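Local coordinates for phage tail sheath protein (Desulfitobacterium hafniense, PDB 3HXL) that probably polymerises into the contractile sheath around the tail tube of a phage or phage-like particle, at residues L119-N124 and T129-S134; D143-S148 and A154-V159; A422-V425 and K430-V433; D326-T331 and R345-L350; D57-F60 and S66-D69. All coordinates share one frame; numbering follows the deposited sequence.

Contact 1 of 5, residues L119-N124 and T129-S134; sequences LVIQEN and TKFDVS
Val-120 and Ser-134 face each other as a hydrogen-bonded antiparallel pair, with Val-120 N to Ser-134 O at 3.1 Å and Ser-134 N to Val-120 O at 2.8 Å. Gln-122 and Asp-132 repeat the pattern, and the bond from Asp-132 N to Gln-122 O is short and nearly straight (2.7 Å, 175°). Ile-121 with Val-133 and Glu-123 with Phe-131 are the non-hydrogen-bonded pairs, so strands 117-123 and 131-137 form a beta hairpin whose local axes are nearly antiparallel. Past the last pair, Asn-124 N still donates to Lys-130 O.

The apolar contacts lie on the face that carries Ile-121 and Val-133. Leu-119 CD1 reaches Val-133 CG1 at 3.6 Å, while Ile-121 CG2 meets the Phe-131 ring obliquely at CD2, 4.0 Å away. Leu-103 and Val-105 of strand 103-107 touch Leu-119 on the apolar side.

The polar side-chain contact belongs to the other face. Asn-124 ND2 donates to Asp-132 OD1 over 3.1 Å, on the syn side of the carboxylate but somewhat out of its plane, with the amide and carboxylate turned 58° apart. Asp-132 holds CG anti to its carbonyl carbon (chi1 -72°), which lets the carboxylate lean across toward Asn-124, just past the end of the partner strand. OD1 is also hydrogen-bonded to Thr-146 OG1 of strand 140-147, and Asn-124 OD1 accepts from Asp-127 N.

The Asp-132 carboxylate thus ties the end of the hairpin to its next strand as well as to its loop, while the opposite face of this beta-sandwich sheet is held by hydrocarbon.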
# COMPACT_ATOMS: atom_id res chain seq x y z
N LEU A 119 -31.97 6.43 -13.92
CA LEU A 119 -32.84 5.34 -14.32
C LEU A 119 -33.68 5.73 -15.53
O LEU A 119 -34.18 6.85 -15.62
CB LEU A 119 -33.77 4.97 -13.17
CG LEU A 119 -34.92 4.02 -13.52
CD1 LEU A 119 -34.38 2.63 -13.81
CD2 LEU A 119 -35.92 3.98 -12.38
N VAL A 120 -33.82 4.80 -16.47
CA VAL A 120 -34.61 5.01 -17.67
C VAL A 120 -35.51 3.79 -17.87
O VAL A 120 -35.03 2.65 -17.94
CB VAL A 120 -33.71 5.19 -18.92
CG1 VAL A 120 -34.57 5.30 -20.18
CG2 VAL A 120 -32.85 6.44 -18.76
N ILE A 121 -36.82 4.03 -17.94
CA ILE A 121 -37.81 2.97 -18.13
C ILE A 121 -38.70 3.34 -19.31
O ILE A 121 -39.47 4.30 -19.26
CB ILE A 121 -38.69 2.79 -16.87
CG1 ILE A 121 -37.81 2.45 -15.66
CG2 ILE A 121 -39.70 1.67 -17.08
CD1 ILE A 121 -38.57 2.37 -14.35
N GLN A 122 -38.57 2.57 -20.39
CA GLN A 122 -39.35 2.82 -21.59
C GLN A 122 -40.00 1.53 -22.08
O GLN A 122 -39.41 0.45 -22.01
CB GLN A 122 -38.44 3.39 -22.69
CG GLN A 122 -37.85 4.75 -22.35
CD GLN A 122 -38.84 5.88 -22.51
OE1 GLN A 122 -39.21 6.24 -23.63
NE2 GLN A 122 -39.29 6.45 -21.40
N GLU A 123 -41.24 1.65 -22.55
CA GLU A 123 -41.97 0.50 -23.06
C GLU A 123 -41.14 -0.11 -24.19
O GLU A 123 -40.59 0.62 -25.02
CB GLU A 123 -43.34 0.94 -23.57
CG GLU A 123 -44.14 -0.15 -24.26
CD GLU A 123 -45.45 0.38 -24.81
OE1 GLU A 123 -46.30 0.82 -24.00
OE2 GLU A 123 -45.63 0.36 -26.04
N ASN A 124 -41.04 -1.43 -24.20
CA ASN A 124 -40.28 -2.13 -25.23
C ASN A 124 -40.97 -1.95 -26.58
O ASN A 124 -42.20 -2.03 -26.67
CB ASN A 124 -40.17 -3.61 -24.87
CG ASN A 124 -39.40 -4.41 -25.90
OD1 ASN A 124 -39.91 -4.74 -26.97
ND2 ASN A 124 -38.14 -4.72 -25.58
N THR A 129 -45.85 -5.18 -24.01
CA THR A 129 -46.20 -5.69 -22.68
C THR A 129 -44.95 -5.78 -21.81
O THR A 129 -45.01 -6.27 -20.68
CB THR A 129 -46.82 -7.09 -22.75
OG1 THR A 129 -45.81 -8.06 -23.04
CG2 THR A 129 -47.90 -7.15 -23.82
N LYS A 130 -43.83 -5.31 -22.34
CA LYS A 130 -42.57 -5.35 -21.60
C LYS A 130 -41.92 -3.97 -21.52
O LYS A 130 -42.27 -3.06 -22.28
CB LYS A 130 -41.61 -6.33 -22.26
CG LYS A 130 -42.10 -7.77 -22.24
CD LYS A 130 -41.13 -8.68 -22.96
CE LYS A 130 -41.56 -10.13 -22.84
NZ LYS A 130 -41.63 -10.54 -21.41
N PHE A 131 -41.00 -3.80 -20.58
CA PHE A 131 -40.32 -2.53 -20.42
C PHE A 131 -38.81 -2.71 -20.52
O PHE A 131 -38.28 -3.76 -20.17
CB PHE A 131 -40.63 -1.90 -19.06
CG PHE A 131 -42.09 -1.64 -18.82
CD1 PHE A 131 -42.95 -2.69 -18.51
CD2 PHE A 131 -42.60 -0.35 -18.87
CE1 PHE A 131 -44.30 -2.46 -18.25
CE2 PHE A 131 -43.95 -0.11 -18.62
CZ PHE A 131 -44.80 -1.16 -18.31
N ASP A 132 -38.13 -1.69 -21.02
CA ASP A 132 -36.68 -1.73 -21.12
C ASP A 132 -36.16 -0.85 -19.99
O ASP A 132 -36.26 0.37 -20.05
CB ASP A 132 -36.19 -1.19 -22.47
CG ASP A 132 -36.48 -2.14 -23.62
OD1 ASP A 132 -36.28 -3.36 -23.45
OD2 ASP A 132 -36.90 -1.66 -24.69
N VAL A 133 -35.62 -1.48 -18.94
CA VAL A 133 -35.09 -0.75 -17.80
C VAL A 133 -33.58 -0.61 -17.95
O VAL A 133 -32.84 -1.59 -17.87
CB VAL A 133 -35.41 -1.46 -16.47
CG1 VAL A 133 -34.94 -0.61 -15.29
CG2 VAL A 133 -36.90 -1.72 -16.37
N SER A 134 -33.13 0.61 -18.19
CA SER A 134 -31.72 0.86 -18.38
C SER A 134 -31.11 1.67 -17.24
O SER A 134 -31.76 2.55 -16.67
CB SER A 134 -31.49 1.55 -19.72
OG SER A 134 -31.90 0.72 -20.79

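Contact 2 of 5, residues D143-S148 and A154-V159; sequences DKQTVS and AANDWV
Gln-145 sends its side chain from strand 140-147 straight to the backbone of Ala-154. CB points toward the loop, CG stands anti to the carbonyl carbon, and the chain continues extended through CD (chi2 179°), so that the amide reaches N and O of Ala-154 together. CD itself lies 3.5 Å from Ala-154 O. At the tip, OE1 accepts from Ala-154 N at 2.9 Å, the donor lying in the carbonyl plane on a lone pair. NE2 returns a bond to Ala-154 O over 2.8 Å at 168°, with that oxygen in the amide plane. The pair of bonds imitates the exchange between neighbouring antiparallel strands, although 154-159 is a loop here, and it fixes the rotation of the amide.

The second hydrogen of NE2 goes to Asp-143 OD2, 2.9 Å away on the syn lone pair, two residues back on the same strand. Both segments belong to the beta-sandwich domain, and this polar network fastens the loop leading into strand 159-162 alongside strand 140-147, the outermost strand, within this chain, of the four-stranded sheet.

Asp-143 OD2 is gripped a second time, by Asn-156 ND2 at 3.2 Å, but from above the carboxylate plane and with the two planar groups 68° apart. Asn-156 in turn closes an Asx turn: its OD1 accepts from Trp-158 N at 2.6 Å and also from Val-159 N. Its CG sits between backbone N and carbonyl carbon, and the turn of the amide about chi2 then directs OD1 to those two backbone donors and ND2 to Asp-143.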
# COMPACT_ATOMS: atom_id res chain seq x y z
N ASP A 143 -26.21 -0.91 -18.41
CA ASP A 143 -27.03 -2.10 -18.20
C ASP A 143 -28.43 -1.87 -18.78
O ASP A 143 -28.95 -0.75 -18.75
CB ASP A 143 -27.15 -2.45 -16.71
CG ASP A 143 -27.87 -3.77 -16.47
OD1 ASP A 143 -27.44 -4.81 -17.03
OD2 ASP A 143 -28.87 -3.79 -15.72
N LYS A 144 -29.01 -2.93 -19.32
CA LYS A 144 -30.35 -2.86 -19.89
C LYS A 144 -31.04 -4.20 -19.69
O LYS A 144 -30.52 -5.25 -20.08
CB LYS A 144 -30.28 -2.53 -21.39
CG LYS A 144 -31.65 -2.29 -22.03
CD LYS A 144 -31.54 -1.59 -23.39
CE LYS A 144 -30.91 -2.49 -24.45
NZ LYS A 144 -31.79 -3.63 -24.82
N GLN A 145 -32.20 -4.16 -19.04
CA GLN A 145 -32.97 -5.37 -18.78
C GLN A 145 -34.40 -5.21 -19.28
O GLN A 145 -35.06 -4.21 -18.98
CB GLN A 145 -32.98 -5.65 -17.27
CG GLN A 145 -31.61 -6.00 -16.69
CD GLN A 145 -31.67 -6.24 -15.19
OE1 GLN A 145 -32.52 -6.99 -14.71
NE2 GLN A 145 -30.75 -5.63 -14.45
N THR A 146 -34.86 -6.19 -20.04
CA THR A 146 -36.22 -6.16 -20.57
C THR A 146 -37.05 -7.09 -19.70
O THR A 146 -36.82 -8.29 -19.66
CB THR A 146 -36.27 -6.66 -22.03
OG1 THR A 146 -35.45 -5.81 -22.84
CG2 THR A 146 -37.70 -6.61 -22.56
N VAL A 147 -38.01 -6.52 -18.98
CA VAL A 147 -38.84 -7.31 -18.09
C VAL A 147 -40.31 -6.97 -18.22
O VAL A 147 -40.69 -6.01 -18.89
CB VAL A 147 -38.41 -7.09 -16.63
CG1 VAL A 147 -36.97 -7.56 -16.44
CG2 VAL A 147 -38.52 -5.62 -16.27
N SER A 148 -41.14 -7.76 -17.55
CA SER A 148 -42.59 -7.56 -17.56
C SER A 148 -42.98 -6.69 -16.38
O SER A 148 -43.87 -5.85 -16.49
CB SER A 148 -43.31 -8.91 -17.46
OG SER A 148 -43.01 -9.74 -18.57
N ALA A 154 -33.23 -7.72 -11.96
CA ALA A 154 -32.12 -8.30 -11.22
C ALA A 154 -31.11 -7.19 -10.94
O ALA A 154 -30.87 -6.34 -11.79
CB ALA A 154 -31.47 -9.41 -12.04
N ALA A 155 -30.54 -7.19 -9.74
CA ALA A 155 -29.56 -6.17 -9.39
C ALA A 155 -28.39 -6.21 -10.37
O ALA A 155 -28.10 -7.25 -10.96
CB ALA A 155 -29.07 -6.39 -7.97
N ASN A 156 -27.73 -5.07 -10.55
CA ASN A 156 -26.56 -5.01 -11.44
C ASN A 156 -25.37 -4.49 -10.64
O ASN A 156 -25.45 -4.39 -9.42
CB ASN A 156 -26.84 -4.12 -12.66
CG ASN A 156 -27.32 -2.73 -12.29
OD1 ASN A 156 -26.68 -2.02 -11.52
ND2 ASN A 156 -28.45 -2.34 -12.86
N ASP A 157 -24.27 -4.17 -11.31
CA ASP A 157 -23.09 -3.69 -10.60
C ASP A 157 -23.23 -2.26 -10.08
O ASP A 157 -22.35 -1.77 -9.37
CB ASP A 157 -21.84 -3.79 -11.48
CG ASP A 157 -21.61 -5.19 -12.02
OD1 ASP A 157 -21.84 -6.17 -11.28
OD2 ASP A 157 -21.16 -5.30 -13.18
N TRP A 158 -24.34 -1.61 -10.40
CA TRP A 158 -24.53 -0.23 -9.96
C TRP A 158 -25.67 0.04 -8.99
O TRP A 158 -25.55 0.88 -8.10
CB TRP A 158 -24.70 0.68 -11.17
CG TRP A 158 -23.49 0.77 -12.00
CD1 TRP A 158 -23.17 -0.00 -13.08
CD2 TRP A 158 -22.41 1.69 -11.82
NE1 TRP A 158 -21.95 0.39 -13.60
CE2 TRP A 158 -21.46 1.42 -12.84
CE3 TRP A 158 -22.15 2.71 -10.90
CZ2 TRP A 158 -20.27 2.15 -12.97
CZ3 TRP A 158 -20.96 3.43 -11.03
CH2 TRP A 158 -20.04 3.14 -12.05
N VAL A 159 -26.79 -0.66 -9.17
CA VAL A 159 -27.94 -0.45 -8.30
C VAL A 159 -28.69 -1.71 -7.89
O VAL A 159 -28.51 -2.79 -8.48
CB VAL A 159 -28.97 0.50 -8.95
CG1 VAL A 159 -28.32 1.83 -9.28
CG2 VAL A 159 -29.55 -0.15 -10.20

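Contact 3 of 5, residues A422-V425 and K430-V433; sequences AWPV and KIYV
The Trp-423 indole presents a face to the aliphatic part of Lys-430, and this CH-pi contact is the principal side-chain feature of the turn. Lys-430 CG stands 3.3 Å from the centroid of the Trp-423 six-membered ring, 12° off its normal, so the methylene lies over the face of the benzo ring, slightly displaced toward its rim. CD follows, 3.4 Å from Trp-423 CZ3, before the bend at chi3 (-62°) sends the lysine end away. The side chains run obliquely to each other, and CG and CD make the closest approaches. Trp-423 also has a cation-pi partner in Lys-397, and Lys-430 makes one with Tyr-421.

Pro-424 and Ile-431 meet differently, crossing at about a right angle: the ring atom Pro-424 CG touches the terminal methyl Ile-431 CD1 at 3.6 Å. Ala-422 CB, on the same face of the sheet as the Ile-431 side chain, adds a looser contact to Val-433 CG2.

Between these two groups, Ala-422 and Ile-431 form a hydrogen-bonded antiparallel pair. Ala-422 N donates to Ile-431 O at 2.9 Å and 172°, and Ile-431 N to Ala-422 O at 2.7 Å.

The pair stands where strand 415-422 turns back into strand 431-438, the outermost strand, within this chain, of the C-terminal domain's three-stranded antiparallel sheet, and Ile-431 rests on Val-346 and Leu-350 of helix 344-364.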
# COMPACT_ATOMS: atom_id res chain seq x y z
N ALA A 422 26.66 -7.66 8.81
CA ALA A 422 26.17 -7.38 7.47
C ALA A 422 26.63 -5.98 7.12
O ALA A 422 26.51 -5.05 7.92
CB ALA A 422 24.65 -7.45 7.44
N TRP A 423 27.17 -5.83 5.92
CA TRP A 423 27.66 -4.53 5.47
C TRP A 423 26.84 -4.05 4.27
O TRP A 423 27.08 -4.47 3.14
CB TRP A 423 29.13 -4.65 5.06
CG TRP A 423 29.94 -3.45 5.40
CD1 TRP A 423 29.57 -2.14 5.27
CD2 TRP A 423 31.28 -3.44 5.90
NE1 TRP A 423 30.60 -1.32 5.66
CE2 TRP A 423 31.66 -2.09 6.05
CE3 TRP A 423 32.21 -4.44 6.23
CZ2 TRP A 423 32.92 -1.71 6.52
CZ3 TRP A 423 33.46 -4.06 6.70
CH2 TRP A 423 33.81 -2.71 6.84
N PRO A 424 25.85 -3.18 4.51
CA PRO A 424 25.02 -2.66 3.42
C PRO A 424 25.89 -1.91 2.42
O PRO A 424 26.82 -1.20 2.82
CB PRO A 424 24.04 -1.73 4.14
CG PRO A 424 23.91 -2.35 5.49
CD PRO A 424 25.35 -2.71 5.82
N VAL A 425 25.59 -2.05 1.14
CA VAL A 425 26.37 -1.37 0.11
C VAL A 425 26.44 0.14 0.32
O VAL A 425 27.48 0.76 0.10
CB VAL A 425 25.80 -1.64 -1.29
CG1 VAL A 425 26.08 -3.07 -1.69
CG2 VAL A 425 24.30 -1.36 -1.30
N LYS A 430 29.90 -1.60 9.21
CA LYS A 430 29.24 -2.90 9.36
C LYS A 430 28.09 -2.81 10.35
O LYS A 430 28.10 -1.98 11.25
CB LYS A 430 30.23 -3.95 9.85
CG LYS A 430 31.68 -3.71 9.46
CD LYS A 430 32.60 -4.84 9.91
CE LYS A 430 32.63 -5.01 11.42
NZ LYS A 430 33.55 -6.11 11.83
N ILE A 431 27.09 -3.68 10.18
CA ILE A 431 25.96 -3.70 11.09
C ILE A 431 25.89 -5.06 11.79
O ILE A 431 25.99 -6.11 11.15
CB ILE A 431 24.64 -3.44 10.34
CG1 ILE A 431 24.63 -2.00 9.81
CG2 ILE A 431 23.45 -3.66 11.28
CD1 ILE A 431 23.42 -1.65 8.98
N TYR A 432 25.74 -5.01 13.11
CA TYR A 432 25.65 -6.21 13.94
C TYR A 432 24.21 -6.74 13.92
O TYR A 432 23.26 -5.98 14.12
CB TYR A 432 26.06 -5.88 15.38
CG TYR A 432 25.80 -6.98 16.38
CD1 TYR A 432 26.52 -8.18 16.34
CD2 TYR A 432 24.83 -6.83 17.37
CE1 TYR A 432 26.28 -9.20 17.27
CE2 TYR A 432 24.57 -7.84 18.29
CZ TYR A 432 25.30 -9.02 18.24
OH TYR A 432 25.04 -10.02 19.15
N VAL A 433 24.07 -8.03 13.66
CA VAL A 433 22.77 -8.67 13.60
C VAL A 433 22.72 -9.79 14.64
O VAL A 433 23.53 -10.71 14.60
CB VAL A 433 22.51 -9.28 12.21
CG1 VAL A 433 21.14 -9.95 12.16
CG2 VAL A 433 22.63 -8.21 11.15

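Contact 4 of 5, residues D326-T331 and R345-L350; sequences DINTLT and RVIRVL
Asp-326 OD2 and Arg-348 NH2 form a buried salt bridge of 2.8 Å, the tight part of this contact. The two side chains come from opposite directions with carboxylate and guanidinium nearly coplanar, 15° apart; the oxygen lies 5° out of the guanidinium plane. Both ends have further holds: OD2 accepts from Leu-283 N and OD1 from Asn-344 ND2, while NH2 also donates to Glu-281 O. Such a multiply bonded carboxylate beside an arginine would probably stay ionised.

Water mediates the rest. One molecule donates to Asp-326 OD1 and accepts from Arg-348 NH1, both at 2.7 Å, closing a ring beside the direct bridge. Another accepts a hydrogen bond from Arg-345 N at 2.8 Å and donates a longer one, 3.2 Å, to Asp-326 O.

Farther along, the packing is sparse: Asn-328 ND2 only grazes Ile-347 CG1 at 3.6 Å, its real partner being Phe-341 O. Asn-328 OD1 turns the other way and accepts from Leu-330 N at 3.0 Å.

That last bond defines an Asx turn in the loop after strand 320-323, so the arrangement is a loop docked by salt bridge and water onto helix 344-364, where the subtilisin-like and C-terminal domains adjoin.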
# COMPACT_ATOMS: atom_id res chain seq x y z
N ASP A 326 16.88 9.54 -0.52
CA ASP A 326 15.93 8.51 -0.12
C ASP A 326 16.16 8.22 1.36
O ASP A 326 16.80 7.24 1.73
CB ASP A 326 16.17 7.25 -0.98
CG ASP A 326 15.18 6.13 -0.71
OD1 ASP A 326 14.16 6.38 -0.03
OD2 ASP A 326 15.42 5.01 -1.20
N ILE A 327 15.63 9.10 2.21
CA ILE A 327 15.81 8.95 3.65
C ILE A 327 14.51 8.97 4.44
O ILE A 327 13.48 9.44 3.95
CB ILE A 327 16.70 10.08 4.22
CG1 ILE A 327 16.06 11.45 3.91
CG2 ILE A 327 18.09 10.00 3.64
CD1 ILE A 327 16.74 12.62 4.62
N ASN A 328 14.58 8.43 5.66
CA ASN A 328 13.42 8.41 6.55
C ASN A 328 13.64 9.52 7.59
O ASN A 328 14.63 10.25 7.52
CB ASN A 328 13.25 7.03 7.20
CG ASN A 328 14.51 6.55 7.91
OD1 ASN A 328 14.97 7.16 8.87
ND2 ASN A 328 15.05 5.43 7.44
N THR A 329 12.73 9.64 8.55
CA THR A 329 12.82 10.70 9.55
C THR A 329 13.83 10.57 10.68
O THR A 329 13.96 11.49 11.49
CB THR A 329 11.46 10.94 10.22
OG1 THR A 329 11.07 9.76 10.92
CG2 THR A 329 10.41 11.28 9.19
N LEU A 330 14.52 9.44 10.77
CA LEU A 330 15.49 9.28 11.85
C LEU A 330 16.62 10.29 11.81
O LEU A 330 17.40 10.33 10.84
CB LEU A 330 16.08 7.87 11.84
CG LEU A 330 17.12 7.63 12.94
CD1 LEU A 330 16.43 7.67 14.32
CD2 LEU A 330 17.77 6.27 12.73
N THR A 331 16.73 11.12 12.85
CA THR A 331 17.79 12.11 12.94
C THR A 331 18.58 12.03 14.25
O THR A 331 19.71 12.49 14.31
CB THR A 331 17.27 13.57 12.81
OG1 THR A 331 16.32 13.84 13.85
CG2 THR A 331 16.63 13.79 11.45
N ARG A 345 17.24 2.37 1.81
CA ARG A 345 17.75 1.13 1.24
C ARG A 345 18.35 0.28 2.37
O ARG A 345 18.25 -0.94 2.35
CB ARG A 345 18.83 1.40 0.18
CG ARG A 345 19.57 0.12 -0.22
CD ARG A 345 20.33 0.27 -1.52
NE ARG A 345 21.21 1.43 -1.52
CZ ARG A 345 22.00 1.77 -2.54
NH1 ARG A 345 22.02 1.03 -3.65
NH2 ARG A 345 22.76 2.86 -2.45
N VAL A 346 18.98 0.93 3.35
CA VAL A 346 19.55 0.19 4.47
C VAL A 346 18.39 -0.48 5.21
O VAL A 346 18.47 -1.66 5.57
CB VAL A 346 20.32 1.12 5.43
CG1 VAL A 346 20.68 0.38 6.73
CG2 VAL A 346 21.60 1.60 4.75
N ILE A 347 17.31 0.26 5.41
CA ILE A 347 16.14 -0.29 6.08
C ILE A 347 15.57 -1.48 5.29
O ILE A 347 15.16 -2.48 5.88
CB ILE A 347 15.05 0.78 6.28
CG1 ILE A 347 15.56 1.88 7.21
CG2 ILE A 347 13.78 0.15 6.87
CD1 ILE A 347 16.09 1.37 8.54
N ARG A 348 15.55 -1.39 3.96
CA ARG A 348 15.04 -2.49 3.16
C ARG A 348 15.88 -3.75 3.33
O ARG A 348 15.33 -4.85 3.45
CB ARG A 348 14.99 -2.13 1.67
CG ARG A 348 13.82 -1.21 1.27
CD ARG A 348 13.72 -1.04 -0.26
NE ARG A 348 14.58 0.00 -0.82
CZ ARG A 348 14.36 1.31 -0.69
NH1 ARG A 348 13.31 1.75 -0.00
NH2 ARG A 348 15.18 2.18 -1.26
N VAL A 349 17.20 -3.62 3.35
CA VAL A 349 18.02 -4.81 3.51
C VAL A 349 17.87 -5.41 4.91
O VAL A 349 17.78 -6.64 5.06
CB VAL A 349 19.50 -4.54 3.19
CG1 VAL A 349 20.03 -3.39 4.02
CG2 VAL A 349 20.32 -5.81 3.45
N LEU A 350 17.82 -4.56 5.92
CA LEU A 350 17.68 -5.04 7.29
C LEU A 350 16.28 -5.61 7.54
O LEU A 350 16.14 -6.64 8.22
CB LEU A 350 17.98 -3.92 8.29
CG LEU A 350 19.41 -3.37 8.24
CD1 LEU A 350 19.61 -2.41 9.41
CD2 LEU A 350 20.42 -4.52 8.34
O HOH W 1 12.44 4.34 -0.11
O HOH W 2 18.13 4.65 0.41

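Contact 5 of 5, residues D57-F60 and S66-D69; sequences DDVF and SIMD
Ser-66 N, whose neighbour across the contact is the Phe-60 ring, donates to Asp-69 OD2 over 2.7 Å at 168°, the shortest polar bond here. The carboxylate is met on its anti side, 35° out of plane. Asp-69 N answers with a bond to Ser-66 O at 2.9 Å, and this backbone link marks the type I beta turn from Ser-66 to Asp-69. The turn is therefore closed twice, once by main chain and once by a side chain reaching back to its first residue.

Against this turn the other segment sets two hydrocarbon groups. Phe-60 approaches with its ring edge: CD1 is 3.9 Å from Ser-66 N, which lies near the ring plane. CG anti to the backbone N (chi1 -168°) carries the ring to that position. Val-59 points its CB toward the turn, and its CG2 methyl comes 3.7 Å from Ile-67 N and 4.1 Å from Ile-67 CB, resting on the backbone as much as on the side chain.

No direct hydrogen bond crosses between the segments. A water instead accepts from Ile-67 N at 2.8 Å and makes a weak bond to Asp-58 OD1. The same OD1 receives Phe-60 N at 3.2 Å, a capping bond met from well above the carboxylate plane.

That cap precedes helix 60-63, which supplies three of the five residues linking the segments; 57-60 leads in from strand 51-54, and the turn at 66-69 leads on toward helix 73-78.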
# COMPACT_ATOMS: atom_id res chain seq x y z
N ASP A 57 -4.68 -3.89 -13.03
CA ASP A 57 -6.07 -4.33 -12.87
C ASP A 57 -7.07 -3.27 -13.28
O ASP A 57 -6.81 -2.07 -13.15
CB ASP A 57 -6.37 -4.71 -11.42
CG ASP A 57 -5.87 -6.09 -11.04
OD1 ASP A 57 -5.41 -6.84 -11.93
OD2 ASP A 57 -5.94 -6.42 -9.83
N ASP A 58 -8.21 -3.71 -13.78
CA ASP A 58 -9.28 -2.79 -14.16
C ASP A 58 -9.96 -2.51 -12.82
O ASP A 58 -10.39 -3.43 -12.13
CB ASP A 58 -10.25 -3.48 -15.12
CG ASP A 58 -11.42 -2.59 -15.51
OD1 ASP A 58 -11.36 -1.37 -15.26
OD2 ASP A 58 -12.41 -3.13 -16.07
N VAL A 59 -10.03 -1.24 -12.45
CA VAL A 59 -10.64 -0.86 -11.17
C VAL A 59 -12.06 -0.34 -11.30
O VAL A 59 -12.69 0.01 -10.30
CB VAL A 59 -9.80 0.23 -10.47
CG1 VAL A 59 -8.42 -0.31 -10.14
CG2 VAL A 59 -9.70 1.45 -11.35
N PHE A 60 -12.56 -0.28 -12.53
CA PHE A 60 -13.91 0.22 -12.76
C PHE A 60 -14.97 -0.60 -12.02
O PHE A 60 -15.85 -0.05 -11.36
CB PHE A 60 -14.20 0.24 -14.26
CG PHE A 60 -15.44 1.01 -14.63
CD1 PHE A 60 -15.51 2.39 -14.44
CD2 PHE A 60 -16.54 0.36 -15.20
CE1 PHE A 60 -16.64 3.11 -14.80
CE2 PHE A 60 -17.67 1.07 -15.56
CZ PHE A 60 -17.73 2.45 -15.36
N SER A 66 -12.82 5.05 -13.39
CA SER A 66 -11.73 4.59 -14.25
C SER A 66 -10.42 4.96 -13.55
O SER A 66 -10.38 5.91 -12.78
CB SER A 66 -11.80 5.29 -15.61
OG SER A 66 -10.63 5.03 -16.36
N ILE A 67 -9.36 4.22 -13.83
CA ILE A 67 -8.06 4.49 -13.23
C ILE A 67 -7.61 5.91 -13.55
O ILE A 67 -6.78 6.48 -12.85
CB ILE A 67 -6.99 3.48 -13.73
CG1 ILE A 67 -5.68 3.66 -12.97
CG2 ILE A 67 -6.76 3.65 -15.22
CD1 ILE A 67 -5.73 3.19 -11.52
N MSE A 68 -8.17 6.49 -14.60
CA MSE A 68 -7.79 7.84 -14.98
C MSE A 68 -8.70 8.93 -14.50
O MSE A 68 -8.39 10.11 -14.66
CB MSE A 68 -7.64 7.93 -16.49
CG MSE A 68 -6.41 7.23 -16.97
SE MSE A 68 -6.58 6.83 -18.79
CE MSE A 68 -7.85 5.39 -18.60
N ASP A 69 -9.83 8.56 -13.91
CA ASP A 69 -10.72 9.58 -13.38
C ASP A 69 -9.98 10.21 -12.20
O ASP A 69 -9.37 9.51 -11.40
CB ASP A 69 -12.05 8.98 -12.92
CG ASP A 69 -12.97 8.60 -14.09
OD1 ASP A 69 -13.05 9.38 -15.06
OD2 ASP A 69 -13.62 7.54 -14.02
O HOH W 3 -9.72 1.62 -14.84

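Overall arrangement
Along the chain the order is contact 5, 1, 2, 4, 3, each closing before the next opens. Contacts 1 and 2, with centres 10 Å apart, share the four-stranded antiparallel sheet of the beta-sandwich domain, where strands 131-137 and 140-147 are neighbours. Contact 5 lies in the N-terminal part of the Gp18-like domain III, its centre 22 Å from that of contact 2, and Phe-60 packs on Trp-158 across the two. Contacts 3 and 4 sit on the other side of the chain's centre, with centres 13 Å apart, joined through helix 344-364. Centres of contacts 1 and 3 are 70 Å apart, consistent with an elongated, multidomain sheath subunit.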